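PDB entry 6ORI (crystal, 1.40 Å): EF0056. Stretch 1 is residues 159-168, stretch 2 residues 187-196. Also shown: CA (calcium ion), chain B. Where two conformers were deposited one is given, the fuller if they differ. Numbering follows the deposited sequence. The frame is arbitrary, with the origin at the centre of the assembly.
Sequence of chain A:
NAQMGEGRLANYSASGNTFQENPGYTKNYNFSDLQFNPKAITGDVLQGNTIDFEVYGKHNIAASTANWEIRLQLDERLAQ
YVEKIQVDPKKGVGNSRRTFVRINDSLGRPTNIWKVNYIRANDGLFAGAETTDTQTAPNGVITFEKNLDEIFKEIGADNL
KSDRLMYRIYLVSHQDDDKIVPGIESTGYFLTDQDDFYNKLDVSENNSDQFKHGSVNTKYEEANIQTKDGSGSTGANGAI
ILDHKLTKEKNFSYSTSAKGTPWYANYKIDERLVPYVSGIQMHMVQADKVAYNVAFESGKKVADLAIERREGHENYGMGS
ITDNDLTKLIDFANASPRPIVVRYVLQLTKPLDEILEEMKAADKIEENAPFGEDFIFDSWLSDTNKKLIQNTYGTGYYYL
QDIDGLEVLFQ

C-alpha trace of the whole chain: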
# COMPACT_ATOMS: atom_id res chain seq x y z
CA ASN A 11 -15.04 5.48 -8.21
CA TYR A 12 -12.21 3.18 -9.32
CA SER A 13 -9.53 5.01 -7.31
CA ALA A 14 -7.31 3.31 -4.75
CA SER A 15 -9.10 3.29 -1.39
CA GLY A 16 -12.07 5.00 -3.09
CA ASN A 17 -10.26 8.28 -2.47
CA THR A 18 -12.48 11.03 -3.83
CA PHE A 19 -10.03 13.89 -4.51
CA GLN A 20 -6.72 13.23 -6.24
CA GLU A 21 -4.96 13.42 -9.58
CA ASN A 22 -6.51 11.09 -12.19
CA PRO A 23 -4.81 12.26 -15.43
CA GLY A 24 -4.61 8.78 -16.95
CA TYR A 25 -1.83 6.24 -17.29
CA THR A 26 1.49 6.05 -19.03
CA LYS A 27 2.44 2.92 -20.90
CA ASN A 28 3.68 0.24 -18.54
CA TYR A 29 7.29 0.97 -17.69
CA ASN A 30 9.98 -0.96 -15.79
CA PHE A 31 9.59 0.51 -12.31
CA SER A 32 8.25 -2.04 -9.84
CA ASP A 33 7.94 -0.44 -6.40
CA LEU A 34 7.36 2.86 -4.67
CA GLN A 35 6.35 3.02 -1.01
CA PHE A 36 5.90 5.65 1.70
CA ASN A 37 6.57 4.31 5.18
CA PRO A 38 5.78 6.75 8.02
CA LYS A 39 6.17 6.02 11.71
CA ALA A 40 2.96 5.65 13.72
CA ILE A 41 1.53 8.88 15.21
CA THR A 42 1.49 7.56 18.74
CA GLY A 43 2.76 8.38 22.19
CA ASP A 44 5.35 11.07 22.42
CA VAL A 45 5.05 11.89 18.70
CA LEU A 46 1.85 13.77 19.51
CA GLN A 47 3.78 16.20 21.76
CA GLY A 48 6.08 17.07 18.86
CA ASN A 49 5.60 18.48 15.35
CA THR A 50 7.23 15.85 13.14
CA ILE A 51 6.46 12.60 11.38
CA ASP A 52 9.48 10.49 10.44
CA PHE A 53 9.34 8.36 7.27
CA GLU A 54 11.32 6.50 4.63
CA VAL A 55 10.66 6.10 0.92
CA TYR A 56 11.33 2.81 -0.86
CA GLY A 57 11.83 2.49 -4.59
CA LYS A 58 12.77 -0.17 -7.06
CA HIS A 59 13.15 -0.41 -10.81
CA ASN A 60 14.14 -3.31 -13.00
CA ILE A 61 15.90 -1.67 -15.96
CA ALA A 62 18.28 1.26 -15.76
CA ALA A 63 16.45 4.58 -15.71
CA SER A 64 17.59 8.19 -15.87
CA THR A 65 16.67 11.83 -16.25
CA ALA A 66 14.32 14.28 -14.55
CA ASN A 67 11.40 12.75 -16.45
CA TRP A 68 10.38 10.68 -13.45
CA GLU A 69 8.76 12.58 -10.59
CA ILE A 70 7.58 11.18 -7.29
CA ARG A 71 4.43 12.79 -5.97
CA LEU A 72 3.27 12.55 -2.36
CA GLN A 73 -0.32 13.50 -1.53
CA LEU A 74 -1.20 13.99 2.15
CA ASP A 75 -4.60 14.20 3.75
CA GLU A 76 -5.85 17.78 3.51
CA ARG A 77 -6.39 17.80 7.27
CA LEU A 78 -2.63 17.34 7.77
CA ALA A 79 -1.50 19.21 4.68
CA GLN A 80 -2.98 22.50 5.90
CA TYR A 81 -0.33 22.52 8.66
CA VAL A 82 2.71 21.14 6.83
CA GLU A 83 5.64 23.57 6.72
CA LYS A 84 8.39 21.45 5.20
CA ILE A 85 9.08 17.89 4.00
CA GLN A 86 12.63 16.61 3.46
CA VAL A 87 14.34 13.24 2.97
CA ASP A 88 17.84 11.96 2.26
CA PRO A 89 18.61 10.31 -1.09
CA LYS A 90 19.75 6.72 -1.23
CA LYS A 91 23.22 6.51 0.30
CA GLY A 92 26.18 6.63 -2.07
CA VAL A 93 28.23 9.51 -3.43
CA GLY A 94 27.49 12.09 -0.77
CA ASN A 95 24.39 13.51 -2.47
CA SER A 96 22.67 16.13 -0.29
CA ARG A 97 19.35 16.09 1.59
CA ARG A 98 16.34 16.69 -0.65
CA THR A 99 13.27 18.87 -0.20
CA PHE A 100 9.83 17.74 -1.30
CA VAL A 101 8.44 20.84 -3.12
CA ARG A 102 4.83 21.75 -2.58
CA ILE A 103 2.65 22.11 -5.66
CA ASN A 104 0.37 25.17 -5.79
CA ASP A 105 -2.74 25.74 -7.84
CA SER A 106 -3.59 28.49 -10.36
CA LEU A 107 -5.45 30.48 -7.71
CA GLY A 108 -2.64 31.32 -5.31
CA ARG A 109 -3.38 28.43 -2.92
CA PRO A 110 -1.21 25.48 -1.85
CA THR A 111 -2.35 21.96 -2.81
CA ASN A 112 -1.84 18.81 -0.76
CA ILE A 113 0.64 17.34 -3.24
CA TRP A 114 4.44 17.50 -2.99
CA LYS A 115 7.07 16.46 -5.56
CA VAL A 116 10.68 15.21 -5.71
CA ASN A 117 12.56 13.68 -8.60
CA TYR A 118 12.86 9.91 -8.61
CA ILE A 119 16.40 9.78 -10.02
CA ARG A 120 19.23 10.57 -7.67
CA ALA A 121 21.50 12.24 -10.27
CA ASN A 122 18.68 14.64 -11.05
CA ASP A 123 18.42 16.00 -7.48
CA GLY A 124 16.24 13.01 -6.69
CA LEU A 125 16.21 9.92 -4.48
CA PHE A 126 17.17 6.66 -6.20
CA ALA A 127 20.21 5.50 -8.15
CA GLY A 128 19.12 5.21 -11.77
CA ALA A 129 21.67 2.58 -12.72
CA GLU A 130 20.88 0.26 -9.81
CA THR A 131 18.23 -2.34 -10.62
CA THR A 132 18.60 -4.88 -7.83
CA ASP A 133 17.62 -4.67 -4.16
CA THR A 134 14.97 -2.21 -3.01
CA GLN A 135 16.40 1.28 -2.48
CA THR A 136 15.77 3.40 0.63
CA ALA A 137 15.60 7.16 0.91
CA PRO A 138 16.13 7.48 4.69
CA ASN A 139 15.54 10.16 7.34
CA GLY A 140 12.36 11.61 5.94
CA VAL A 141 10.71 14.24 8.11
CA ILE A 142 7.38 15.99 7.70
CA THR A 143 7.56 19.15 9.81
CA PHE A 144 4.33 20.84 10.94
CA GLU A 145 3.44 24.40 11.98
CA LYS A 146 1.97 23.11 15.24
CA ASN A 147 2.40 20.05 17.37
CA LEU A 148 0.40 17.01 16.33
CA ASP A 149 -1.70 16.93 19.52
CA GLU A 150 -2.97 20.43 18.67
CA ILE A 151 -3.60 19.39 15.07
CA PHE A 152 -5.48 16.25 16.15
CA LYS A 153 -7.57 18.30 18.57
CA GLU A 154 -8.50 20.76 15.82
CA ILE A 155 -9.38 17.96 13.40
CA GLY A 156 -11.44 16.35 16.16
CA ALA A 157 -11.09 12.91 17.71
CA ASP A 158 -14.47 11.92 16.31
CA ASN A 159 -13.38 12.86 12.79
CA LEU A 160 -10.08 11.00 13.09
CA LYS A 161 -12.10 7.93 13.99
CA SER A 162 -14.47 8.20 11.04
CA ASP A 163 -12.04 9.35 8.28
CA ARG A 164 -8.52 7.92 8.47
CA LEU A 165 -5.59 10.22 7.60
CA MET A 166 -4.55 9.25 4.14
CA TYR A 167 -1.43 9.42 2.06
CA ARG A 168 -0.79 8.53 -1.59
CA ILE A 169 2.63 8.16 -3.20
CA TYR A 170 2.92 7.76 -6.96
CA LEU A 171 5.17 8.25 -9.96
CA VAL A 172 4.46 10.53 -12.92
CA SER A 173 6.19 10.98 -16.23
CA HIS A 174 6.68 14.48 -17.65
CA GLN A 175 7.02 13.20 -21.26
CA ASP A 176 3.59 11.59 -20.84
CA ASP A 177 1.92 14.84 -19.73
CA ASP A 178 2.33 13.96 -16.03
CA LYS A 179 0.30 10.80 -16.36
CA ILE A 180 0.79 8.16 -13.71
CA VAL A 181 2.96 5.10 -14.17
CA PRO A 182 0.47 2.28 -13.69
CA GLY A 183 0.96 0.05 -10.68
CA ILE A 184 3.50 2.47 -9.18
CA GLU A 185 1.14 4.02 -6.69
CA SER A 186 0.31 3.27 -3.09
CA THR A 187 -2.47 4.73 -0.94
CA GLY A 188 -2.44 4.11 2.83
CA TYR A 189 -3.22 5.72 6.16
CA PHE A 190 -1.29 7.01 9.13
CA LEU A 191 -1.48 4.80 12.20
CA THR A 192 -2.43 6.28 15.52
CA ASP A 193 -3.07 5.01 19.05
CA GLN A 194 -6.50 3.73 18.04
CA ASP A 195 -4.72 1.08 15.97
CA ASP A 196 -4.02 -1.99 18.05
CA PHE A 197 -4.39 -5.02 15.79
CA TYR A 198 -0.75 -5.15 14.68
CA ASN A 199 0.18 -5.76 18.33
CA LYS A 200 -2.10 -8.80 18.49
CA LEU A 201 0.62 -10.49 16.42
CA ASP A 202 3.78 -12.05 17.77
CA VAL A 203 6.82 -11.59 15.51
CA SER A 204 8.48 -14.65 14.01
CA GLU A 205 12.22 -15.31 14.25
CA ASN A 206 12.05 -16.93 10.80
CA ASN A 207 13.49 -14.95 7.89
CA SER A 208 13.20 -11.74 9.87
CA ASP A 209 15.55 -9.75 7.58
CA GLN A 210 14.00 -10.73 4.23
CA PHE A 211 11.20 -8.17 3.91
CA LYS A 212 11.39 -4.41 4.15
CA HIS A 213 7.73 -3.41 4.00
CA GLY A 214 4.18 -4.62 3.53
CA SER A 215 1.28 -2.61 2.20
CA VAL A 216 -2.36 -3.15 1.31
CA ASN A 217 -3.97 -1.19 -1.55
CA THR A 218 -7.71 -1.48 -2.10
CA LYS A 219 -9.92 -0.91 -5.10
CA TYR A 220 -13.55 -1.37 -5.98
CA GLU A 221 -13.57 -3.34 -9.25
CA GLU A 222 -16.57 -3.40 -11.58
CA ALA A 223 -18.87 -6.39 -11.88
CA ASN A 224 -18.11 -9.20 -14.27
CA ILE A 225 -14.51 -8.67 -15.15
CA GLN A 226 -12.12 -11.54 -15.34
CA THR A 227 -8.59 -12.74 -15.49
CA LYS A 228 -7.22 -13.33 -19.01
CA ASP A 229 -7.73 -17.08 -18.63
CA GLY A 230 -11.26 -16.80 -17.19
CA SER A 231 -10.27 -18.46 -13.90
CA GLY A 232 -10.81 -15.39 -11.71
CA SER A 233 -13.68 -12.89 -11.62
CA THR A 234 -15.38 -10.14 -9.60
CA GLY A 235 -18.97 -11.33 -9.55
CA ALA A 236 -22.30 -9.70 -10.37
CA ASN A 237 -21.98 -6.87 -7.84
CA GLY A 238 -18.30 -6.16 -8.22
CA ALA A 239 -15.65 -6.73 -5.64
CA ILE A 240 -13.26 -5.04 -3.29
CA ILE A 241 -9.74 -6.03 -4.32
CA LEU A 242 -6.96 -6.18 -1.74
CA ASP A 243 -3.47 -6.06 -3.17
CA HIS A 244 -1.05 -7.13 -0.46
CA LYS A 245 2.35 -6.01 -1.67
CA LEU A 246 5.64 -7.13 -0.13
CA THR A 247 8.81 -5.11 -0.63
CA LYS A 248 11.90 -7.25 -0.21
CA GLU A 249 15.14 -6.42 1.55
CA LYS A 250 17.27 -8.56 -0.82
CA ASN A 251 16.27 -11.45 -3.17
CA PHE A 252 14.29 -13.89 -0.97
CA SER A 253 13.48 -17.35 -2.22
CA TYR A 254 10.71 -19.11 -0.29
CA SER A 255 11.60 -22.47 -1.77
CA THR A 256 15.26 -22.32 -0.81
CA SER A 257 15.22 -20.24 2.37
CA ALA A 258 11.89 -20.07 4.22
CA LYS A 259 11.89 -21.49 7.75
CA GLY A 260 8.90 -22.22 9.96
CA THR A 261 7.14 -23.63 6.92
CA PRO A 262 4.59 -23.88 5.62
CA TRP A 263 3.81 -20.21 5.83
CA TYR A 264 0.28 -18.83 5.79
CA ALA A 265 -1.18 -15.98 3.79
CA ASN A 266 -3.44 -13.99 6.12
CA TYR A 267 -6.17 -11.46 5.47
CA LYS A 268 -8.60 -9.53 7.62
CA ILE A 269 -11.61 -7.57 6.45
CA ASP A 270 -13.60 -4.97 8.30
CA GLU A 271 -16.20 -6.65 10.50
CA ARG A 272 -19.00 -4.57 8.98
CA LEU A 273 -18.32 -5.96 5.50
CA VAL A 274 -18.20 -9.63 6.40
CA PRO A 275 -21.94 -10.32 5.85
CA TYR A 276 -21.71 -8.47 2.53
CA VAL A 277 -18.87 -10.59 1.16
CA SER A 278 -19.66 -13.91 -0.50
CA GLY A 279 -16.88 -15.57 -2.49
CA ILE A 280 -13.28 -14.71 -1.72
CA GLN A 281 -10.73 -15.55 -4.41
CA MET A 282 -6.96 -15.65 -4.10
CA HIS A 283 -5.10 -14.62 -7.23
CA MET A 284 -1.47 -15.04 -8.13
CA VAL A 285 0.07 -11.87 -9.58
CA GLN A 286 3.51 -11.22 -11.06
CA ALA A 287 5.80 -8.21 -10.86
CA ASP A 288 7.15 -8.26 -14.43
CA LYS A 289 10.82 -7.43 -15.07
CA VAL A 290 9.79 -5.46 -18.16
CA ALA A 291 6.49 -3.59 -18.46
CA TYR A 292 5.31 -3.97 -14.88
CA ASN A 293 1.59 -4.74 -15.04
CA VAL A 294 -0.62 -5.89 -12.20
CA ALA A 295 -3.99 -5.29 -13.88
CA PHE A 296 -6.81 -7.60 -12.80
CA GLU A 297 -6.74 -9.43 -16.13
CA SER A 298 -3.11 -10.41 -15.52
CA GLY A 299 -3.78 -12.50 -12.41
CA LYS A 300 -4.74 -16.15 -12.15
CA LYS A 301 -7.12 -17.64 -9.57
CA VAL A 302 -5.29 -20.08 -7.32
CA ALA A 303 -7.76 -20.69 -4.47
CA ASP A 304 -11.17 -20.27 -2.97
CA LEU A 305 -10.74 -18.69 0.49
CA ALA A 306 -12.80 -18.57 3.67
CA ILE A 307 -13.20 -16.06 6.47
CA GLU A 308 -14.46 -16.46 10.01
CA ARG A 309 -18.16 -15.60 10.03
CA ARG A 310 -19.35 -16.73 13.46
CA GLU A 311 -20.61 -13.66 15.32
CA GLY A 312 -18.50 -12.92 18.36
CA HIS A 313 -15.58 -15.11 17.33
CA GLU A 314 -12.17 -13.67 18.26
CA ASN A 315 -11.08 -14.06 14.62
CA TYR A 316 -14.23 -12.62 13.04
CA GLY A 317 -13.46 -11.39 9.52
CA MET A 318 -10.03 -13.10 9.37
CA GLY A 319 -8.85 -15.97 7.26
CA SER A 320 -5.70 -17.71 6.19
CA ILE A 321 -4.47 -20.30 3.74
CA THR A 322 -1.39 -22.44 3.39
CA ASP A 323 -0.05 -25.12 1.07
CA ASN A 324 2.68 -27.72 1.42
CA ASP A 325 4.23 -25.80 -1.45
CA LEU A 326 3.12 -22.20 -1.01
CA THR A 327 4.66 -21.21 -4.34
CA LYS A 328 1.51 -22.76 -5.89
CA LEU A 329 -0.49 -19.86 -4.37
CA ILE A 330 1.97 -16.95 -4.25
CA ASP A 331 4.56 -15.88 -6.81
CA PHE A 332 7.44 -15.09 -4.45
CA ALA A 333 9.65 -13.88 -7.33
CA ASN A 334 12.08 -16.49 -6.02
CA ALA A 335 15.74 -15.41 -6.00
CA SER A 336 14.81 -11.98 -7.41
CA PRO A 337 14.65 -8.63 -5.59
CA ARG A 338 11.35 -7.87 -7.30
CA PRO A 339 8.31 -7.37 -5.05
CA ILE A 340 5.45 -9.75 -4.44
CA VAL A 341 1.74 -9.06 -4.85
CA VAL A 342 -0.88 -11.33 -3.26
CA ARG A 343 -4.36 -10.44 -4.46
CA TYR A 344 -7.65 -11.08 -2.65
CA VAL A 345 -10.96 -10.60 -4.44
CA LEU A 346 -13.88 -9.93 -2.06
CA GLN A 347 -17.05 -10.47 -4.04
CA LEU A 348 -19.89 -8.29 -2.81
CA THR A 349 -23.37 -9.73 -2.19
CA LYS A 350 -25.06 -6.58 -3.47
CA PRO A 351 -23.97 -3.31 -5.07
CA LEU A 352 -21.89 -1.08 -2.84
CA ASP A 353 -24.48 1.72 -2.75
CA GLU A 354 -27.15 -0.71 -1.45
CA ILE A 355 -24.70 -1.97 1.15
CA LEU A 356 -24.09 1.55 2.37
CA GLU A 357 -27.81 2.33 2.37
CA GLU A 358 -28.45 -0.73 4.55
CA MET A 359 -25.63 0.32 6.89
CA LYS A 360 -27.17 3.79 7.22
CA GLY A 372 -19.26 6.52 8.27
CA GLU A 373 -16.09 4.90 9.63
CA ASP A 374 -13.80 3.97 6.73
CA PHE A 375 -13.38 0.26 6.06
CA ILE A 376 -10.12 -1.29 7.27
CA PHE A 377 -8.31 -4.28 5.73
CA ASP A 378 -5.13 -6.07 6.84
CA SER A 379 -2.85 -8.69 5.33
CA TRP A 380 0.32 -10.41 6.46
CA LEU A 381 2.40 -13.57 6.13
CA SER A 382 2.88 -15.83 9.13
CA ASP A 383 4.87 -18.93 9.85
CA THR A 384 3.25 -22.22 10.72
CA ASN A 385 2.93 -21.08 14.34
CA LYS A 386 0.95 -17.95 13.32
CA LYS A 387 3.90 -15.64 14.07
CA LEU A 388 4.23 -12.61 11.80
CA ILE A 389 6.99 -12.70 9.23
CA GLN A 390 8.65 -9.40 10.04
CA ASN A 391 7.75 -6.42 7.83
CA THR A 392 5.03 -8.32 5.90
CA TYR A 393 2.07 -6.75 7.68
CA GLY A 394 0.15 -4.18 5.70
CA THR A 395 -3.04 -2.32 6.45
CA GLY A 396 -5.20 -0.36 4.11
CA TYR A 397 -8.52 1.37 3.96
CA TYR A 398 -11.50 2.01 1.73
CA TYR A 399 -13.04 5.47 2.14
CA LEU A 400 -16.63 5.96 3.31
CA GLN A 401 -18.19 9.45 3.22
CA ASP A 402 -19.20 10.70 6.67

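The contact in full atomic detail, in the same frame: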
# COMPACT_ATOMS: atom_id res chain seq x y z
N ASN A 159 -13.63 12.85 14.22
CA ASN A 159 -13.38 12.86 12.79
C ASN A 159 -12.18 11.99 12.41
O ASN A 159 -12.15 11.42 11.33
CB ASN A 159 -13.20 14.30 12.31
CG ASN A 159 -14.47 15.10 12.45
OD1 ASN A 159 -15.53 14.67 12.00
ND2 ASN A 159 -14.39 16.26 13.11
N LEU A 160 -11.22 11.87 13.32
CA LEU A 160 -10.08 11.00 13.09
C LEU A 160 -10.50 9.54 13.16
O LEU A 160 -9.85 8.68 12.57
CB LEU A 160 -9.01 11.28 14.14
CG LEU A 160 -8.30 12.63 14.02
CD1 LEU A 160 -7.55 12.94 15.30
CD2 LEU A 160 -7.36 12.63 12.81
N LYS A 161 -11.56 9.27 13.91
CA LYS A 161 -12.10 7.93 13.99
C LYS A 161 -12.84 7.57 12.70
O LYS A 161 -12.71 6.47 12.19
CB LYS A 161 -13.03 7.84 15.20
CG LYS A 161 -13.50 6.45 15.58
CD LYS A 161 -13.52 6.28 17.11
CE LYS A 161 -14.30 7.39 17.84
NZ LYS A 161 -13.82 7.60 19.24
N SER A 162 -13.59 8.52 12.16
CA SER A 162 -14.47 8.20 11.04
C SER A 162 -13.80 8.32 9.66
O SER A 162 -14.22 7.67 8.73
CB SER A 162 -15.72 9.07 11.09
OG SER A 162 -15.42 10.44 10.90
N ASP A 163 -12.82 9.21 9.52
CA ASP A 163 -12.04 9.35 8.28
C ASP A 163 -10.56 9.19 8.65
O ASP A 163 -9.96 10.04 9.32
CB ASP A 163 -12.22 10.74 7.64
CG ASP A 163 -13.49 10.89 6.82
OD1 ASP A 163 -14.17 9.91 6.52
OD2 ASP A 163 -13.78 12.04 6.42
N ARG A 164 -9.94 8.11 8.20
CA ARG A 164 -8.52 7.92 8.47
C ARG A 164 -7.68 8.95 7.69
O ARG A 164 -8.11 9.43 6.65
CB ARG A 164 -8.08 6.50 8.10
CG ARG A 164 -8.88 5.39 8.81
CD ARG A 164 -8.86 5.54 10.31
NE ARG A 164 -7.52 5.70 10.87
CZ ARG A 164 -6.89 4.84 11.67
NH1 ARG A 164 -5.66 5.13 12.11
NH2 ARG A 164 -7.47 3.69 12.03
N LEU A 165 -6.51 9.26 8.21
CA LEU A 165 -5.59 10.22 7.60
C LEU A 165 -4.81 9.55 6.50
O LEU A 165 -3.94 8.73 6.75
CB LEU A 165 -4.62 10.79 8.63
CG LEU A 165 -5.23 11.60 9.77
CD1 LEU A 165 -4.20 11.77 10.89
CD2 LEU A 165 -5.76 12.95 9.29
N MET A 166 -5.13 9.92 5.27
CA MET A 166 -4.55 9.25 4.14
C MET A 166 -3.24 9.82 3.65
O MET A 166 -2.86 10.97 3.94
CB MET A 166 -5.56 9.25 2.99
CG MET A 166 -5.79 10.60 2.33
SD MET A 166 -4.58 11.10 1.07
CE MET A 166 -5.01 9.98 -0.23
N TYR A 167 -2.53 8.98 2.91
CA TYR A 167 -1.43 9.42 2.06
C TYR A 167 -1.49 8.64 0.76
O TYR A 167 -2.03 7.53 0.72
CB TYR A 167 -0.08 9.23 2.74
CG TYR A 167 0.25 7.83 3.18
CD1 TYR A 167 0.68 6.87 2.29
CD2 TYR A 167 0.17 7.49 4.52
CE1 TYR A 167 0.98 5.57 2.74
CE2 TYR A 167 0.48 6.23 4.97
CZ TYR A 167 0.90 5.29 4.09
OH TYR A 167 1.20 4.04 4.58
N ARG A 168 -0.96 9.23 -0.31
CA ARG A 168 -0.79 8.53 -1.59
C ARG A 168 0.56 8.90 -2.16
O ARG A 168 0.86 10.09 -2.30
CB ARG A 168 -1.91 8.91 -2.56
CG ARG A 168 -1.78 8.29 -3.97
CD ARG A 168 -2.68 8.99 -4.98
NE ARG A 168 -2.89 8.21 -6.19
CZ ARG A 168 -3.28 8.71 -7.36
NH1 ARG A 168 -3.46 10.00 -7.53
NH2 ARG A 168 -3.48 7.87 -8.37
N THR A 187 -1.61 3.89 -1.77
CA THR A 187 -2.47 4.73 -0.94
C THR A 187 -2.70 4.02 0.39
O THR A 187 -3.21 2.88 0.39
CB THR A 187 -3.82 4.99 -1.61
OG1 THR A 187 -3.63 5.71 -2.83
CG2 THR A 187 -4.76 5.80 -0.70
N GLY A 188 -2.34 4.68 1.49
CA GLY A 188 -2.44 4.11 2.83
C GLY A 188 -2.91 5.14 3.82
O GLY A 188 -3.39 6.19 3.42
N TYR A 189 -2.82 4.81 5.10
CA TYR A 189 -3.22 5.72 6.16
C TYR A 189 -2.25 5.74 7.30
O TYR A 189 -1.55 4.77 7.55
CB TYR A 189 -4.65 5.47 6.65
CG TYR A 189 -4.84 4.15 7.39
CD1 TYR A 189 -5.03 2.96 6.70
CD2 TYR A 189 -4.82 4.11 8.76
CE1 TYR A 189 -5.19 1.76 7.38
CE2 TYR A 189 -4.98 2.92 9.45
CZ TYR A 189 -5.17 1.76 8.75
OH TYR A 189 -5.32 0.58 9.46
N PHE A 190 -2.14 6.89 7.96
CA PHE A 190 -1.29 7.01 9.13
C PHE A 190 -1.89 6.29 10.32
O PHE A 190 -3.06 6.47 10.64
CB PHE A 190 -1.08 8.50 9.48
CG PHE A 190 -0.27 9.27 8.47
CD1 PHE A 190 1.11 9.32 8.55
CD2 PHE A 190 -0.89 10.00 7.46
CE1 PHE A 190 1.84 10.04 7.62
CE2 PHE A 190 -0.15 10.74 6.55
CZ PHE A 190 1.21 10.76 6.65
N LEU A 191 -1.07 5.50 10.98
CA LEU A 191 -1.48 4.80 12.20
C LEU A 191 -1.43 5.71 13.39
O LEU A 191 -0.58 6.61 13.49
CB LEU A 191 -0.58 3.60 12.47
CG LEU A 191 -0.51 2.56 11.37
CD1 LEU A 191 0.36 1.41 11.84
CD2 LEU A 191 -1.88 2.06 10.99
N THR A 192 -2.34 5.48 14.32
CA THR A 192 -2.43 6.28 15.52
C THR A 192 -2.69 5.31 16.67
O THR A 192 -2.65 4.10 16.48
CB THR A 192 -3.57 7.28 15.42
OG1 THR A 192 -4.81 6.58 15.29
CG2 THR A 192 -3.39 8.19 14.21
N ASP A 193 -2.95 5.85 17.86
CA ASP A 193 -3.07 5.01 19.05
C ASP A 193 -4.37 4.23 19.09
O ASP A 193 -4.57 3.40 19.98
CB ASP A 193 -2.92 5.86 20.32
CG ASP A 193 -1.48 6.00 20.77
OD1 ASP A 193 -0.78 4.96 20.86
OD2 ASP A 193 -1.04 7.14 21.04
N GLN A 194 -5.26 4.49 18.14
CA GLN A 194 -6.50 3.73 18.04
C GLN A 194 -6.27 2.44 17.27
O GLN A 194 -7.18 1.61 17.15
CB GLN A 194 -7.61 4.55 17.36
CG GLN A 194 -7.46 4.71 15.85
CD GLN A 194 -8.57 5.55 15.25
OE1 GLN A 194 -9.72 5.48 15.68
NE2 GLN A 194 -8.23 6.35 14.24
N ASP A 195 -5.06 2.27 16.74
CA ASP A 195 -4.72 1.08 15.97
C ASP A 195 -3.94 0.12 16.84
O ASP A 195 -2.83 0.42 17.28
CB ASP A 195 -3.94 1.48 14.73
CG ASP A 195 -4.74 2.41 13.86
OD1 ASP A 195 -5.89 2.05 13.54
OD2 ASP A 195 -4.26 3.52 13.55
N ASP A 196 -4.55 -1.03 17.08
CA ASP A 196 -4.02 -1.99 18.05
C ASP A 196 -3.84 -3.39 17.47
O ASP A 196 -3.21 -4.23 18.09
CB ASP A 196 -4.95 -2.05 19.27
CG ASP A 196 -6.38 -2.38 18.90
OD1 ASP A 196 -6.84 -1.96 17.82
OD2 ASP A 196 -7.05 -3.07 19.70
CA CA B . -15.40 7.98 6.70
O HOH W 1 -5.39 7.69 10.44
O HOH W 2 1.06 3.64 7.46

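The two stretches pair as antiparallel strands, Met 166 to Arg 168 against Thr 187 to Tyr 189, and the backbone supplies the most regular interactions. Tyr 167 and Gly 188 form the hydrogen-bonded pair, with Tyr 167 N donating to Gly 188 O and Gly 188 N to Tyr 167 O, each at 3.0 Å. Beyond the paired residues, Phe 190 N donates to Leu 165 O at 2.8 Å, next to the Met 166-Tyr 189 pair. The same carbonyls also receive CA-H groups: Tyr 189 CA lies 3.2 Å from Leu 165 O, and Thr 187 CA 3.3 Å from Tyr 167 O.

Charged and polar contacts centre on Arg 164. Its guanidinium meets the Asp 195 carboxylate in a two-pronged salt bridge, NH1 to OD2 at 2.6 Å and NH2 to OD1 at 2.7 Å, both nearly linear. Asp 195 OD2 also accepts from Thr 192 N (2.8 Å) within the type I turn from Thr 192 to Asp 195, so the carboxylate ties the turn to the arginine. Gln 194 NE2 lies 3.3 Å from Arg 164 CZ over one face of the guanidinium, and Tyr 189 CE2 3.5 Å from it over the opposite face. Gln 194 NE2 further donates to Leu 160 O at 3.3 Å, linking the turn to the helix. Water 1 accepts from Arg 164 NE and Leu 165 N, both at 2.9 Å, and donates to Phe 190 O at 2.6 Å, bridging the two stretches beside the Arg 164 side chain.

Aromatic packing occupies the Tyr 167 side of the sheet. The tyrosine ring lies over Gly 188, whose CA is 4.0 Å from the ring centroid; an ideal CB there would sit 2.7 Å from Tyr 167 OH, a clash that glycine avoids. The edge of Tyr 167 points toward the face of Phe 190, with centroids 5.2 Å apart and planes at 75°.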